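Local coordinates for protein monomethylamine methyltransferase MtmB1 (Methanosarcina barkeri, PDB 1NTH) that transfers the methyl group of monomethylamine to the corrinoid cofactor of its partner protein MtmC, a step in methanogenesis from methylamine, at residues Ile276-Val279 and Ala280-Ile283. Numbering follows the deposited sequence.
Sequences IVDV and ATHI
D278 and H282, one helical turn apart, are joined twice through a single oxygen. H282 N donates to D278 O at 3.0 Å, the usual i to i+4 bond, and H282 ND1 donates to the same atom at 2.8 Å with an N-H...O angle of 158°. The two donors come from opposite faces of the carbonyl plane: the backbone N is moderately tilted from it, whereas ND1 stands well above it, although the oxygen lies almost in the imidazole plane. A chi1 of -90° places the H282 ring beside its own backbone N, from where ND1 can turn back over the preceding turn. The D278 carboxylate joins this polar group obliquely, its plane 50° from the ring, with OD1 2.9 Å from H282 CE1. A water lies within hydrogen-bonding distance of both D278 OD1 and T281 OG1, bridging the two side chains. The residues belong to helix 271-288, the middle element of a beta-alpha-beta unit in the TIM barrel, and the other ring nitrogen, H282 NE2, is hydrogen-bonded to R361 NH1. A phenylalanine in place of H282 would probably leave D278 O with only the backbone donor of that residue and R361 NH1 without its nitrogen acceptor. Regular backbone bonds continue the helix, as A280 N to I276 O at 3.0 Å and I283 N to V279 O at 3.1 Å demonstrate. The apolar contacts are at van der Waals distance: V279 and I283 lie alongside, CG1 to CD1 at 4.2 Å, both reaching helix 56-73, while V277 CG1 meets T281 CG2 at 4.1 Å.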
ATOM      1  N   ILE A 276      -8.869 -21.441 -39.830  1.00 16.90           N
ATOM      2  CA  ILE A 276      -7.879 -20.521 -40.374  1.00 17.29           C
ATOM      3  C   ILE A 276      -8.121 -19.156 -39.728  1.00 16.99           C
ATOM      4  O   ILE A 276      -7.183 -18.481 -39.303  1.00 17.57           O
ATOM      5  CB  ILE A 276      -8.021 -20.392 -41.912  1.00 17.43           C
ATOM      6  CG1 ILE A 276      -7.570 -21.691 -42.579  1.00 18.16           C
ATOM      7  CG2 ILE A 276      -7.203 -19.210 -42.426  1.00 17.81           C
ATOM      8  CD1 ILE A 276      -7.779 -21.710 -44.089  1.00 18.84           C
ATOM      9  N   VAL A 277      -9.387 -18.760 -39.649  1.00 17.14           N
ATOM     10  CA  VAL A 277      -9.749 -17.486 -39.035  1.00 18.17           C
ATOM     11  C   VAL A 277      -9.370 -17.506 -37.556  1.00 17.90           C
ATOM     12  O   VAL A 277      -8.848 -16.520 -37.030  1.00 18.87           O
ATOM     13  CB  VAL A 277     -11.271 -17.215 -39.162  1.00 19.40           C
ATOM     14  CG1 VAL A 277     -11.689 -16.079 -38.234  1.00 20.85           C
ATOM     15  CG2 VAL A 277     -11.609 -16.859 -40.597  1.00 20.25           C
ATOM     16  N   ASP A 278      -9.630 -18.632 -36.898  1.00 17.87           N
ATOM     17  CA  ASP A 278      -9.324 -18.777 -35.475  1.00 17.99           C
ATOM     18  C   ASP A 278      -7.830 -18.567 -35.221  1.00 17.45           C
ATOM     19  O   ASP A 278      -7.449 -17.845 -34.298  1.00 18.13           O
ATOM     20  CB  ASP A 278      -9.750 -20.161 -34.984  1.00 16.78           C
ATOM     21  CG  ASP A 278      -9.860 -20.235 -33.474  1.00 19.61           C
ATOM     22  OD1 ASP A 278      -9.490 -19.250 -32.800  1.00 19.63           O
ATOM     23  OD2 ASP A 278     -10.316 -21.279 -32.965  1.00 18.38           O
ATOM     24  N   VAL A 279      -6.983 -19.196 -36.031  1.00 17.14           N
ATOM     25  CA  VAL A 279      -5.540 -19.027 -35.868  1.00 16.29           C
ATOM     26  C   VAL A 279      -5.192 -17.557 -36.090  1.00 17.09           C
ATOM     27  O   VAL A 279      -4.402 -16.972 -35.345  1.00 16.65           O
ATOM     28  CB  VAL A 279      -4.752 -19.918 -36.866  1.00 16.28           C
ATOM     29  CG1 VAL A 279      -3.270 -19.542 -36.864  1.00 16.35           C
ATOM     30  CG2 VAL A 279      -4.924 -21.385 -36.482  1.00 16.54           C
ATOM     31  N   ALA A 280      -5.801 -16.951 -37.104  1.00 15.81           N
ATOM     32  CA  ALA A 280      -5.549 -15.549 -37.401  1.00 16.60           C
ATOM     33  C   ALA A 280      -5.933 -14.632 -36.239  1.00 16.25           C
ATOM     34  O   ALA A 280      -5.237 -13.652 -35.974  1.00 17.11           O
ATOM     35  CB  ALA A 280      -6.310 -15.134 -38.664  1.00 16.08           C
ATOM     36  N   THR A 281      -7.031 -14.938 -35.551  1.00 16.81           N
ATOM     37  CA  THR A 281      -7.451 -14.088 -34.441  1.00 17.84           C
ATOM     38  C   THR A 281      -6.631 -14.325 -33.173  1.00 18.09           C
ATOM     39  O   THR A 281      -6.535 -13.429 -32.333  1.00 17.53           O
ATOM     40  CB  THR A 281      -8.978 -14.209 -34.158  1.00 19.80           C
ATOM     41  OG1 THR A 281      -9.326 -15.553 -33.816  1.00 21.54           O
ATOM     42  CG2 THR A 281      -9.764 -13.793 -35.396  1.00 20.20           C
ATOM     43  N   HIS A 282      -6.038 -15.512 -33.038  1.00 16.95           N
ATOM     44  CA  HIS A 282      -5.172 -15.793 -31.888  1.00 16.60           C
ATOM     45  C   HIS A 282      -3.950 -14.891 -32.068  1.00 16.95           C
ATOM     46  O   HIS A 282      -3.453 -14.287 -31.118  1.00 16.86           O
ATOM     47  CB  HIS A 282      -4.702 -17.256 -31.872  1.00 15.99           C
ATOM     48  CG  HIS A 282      -5.611 -18.190 -31.135  1.00 16.95           C
ATOM     49  ND1 HIS A 282      -6.857 -18.548 -31.604  1.00 17.02           N
ATOM     50  CD2 HIS A 282      -5.442 -18.859 -29.968  1.00 15.03           C
ATOM     51  CE1 HIS A 282      -7.415 -19.398 -30.758  1.00 17.20           C
ATOM     52  NE2 HIS A 282      -6.577 -19.603 -29.757  1.00 16.78           N
ATOM     53  N   ILE A 283      -3.466 -14.805 -33.306  1.00 16.03           N
ATOM     54  CA  ILE A 283      -2.315 -13.966 -33.615  1.00 15.18           C
ATOM     55  C   ILE A 283      -2.670 -12.481 -33.472  1.00 15.75           C
ATOM     56  O   ILE A 283      -1.897 -11.697 -32.923  1.00 16.11           O
ATOM     57  CB  ILE A 283      -1.799 -14.242 -35.057  1.00 14.86           C
ATOM     58  CG1 ILE A 283      -1.260 -15.676 -35.153  1.00 14.94           C
ATOM     59  CG2 ILE A 283      -0.701 -13.253 -35.421  1.00 16.15           C
ATOM     60  CD1 ILE A 283      -0.908 -16.123 -36.582  1.00 17.15           C
TER
HETATM   61  O   HOH W   1     -10.371 -17.111 -31.293  1.00 20.58           O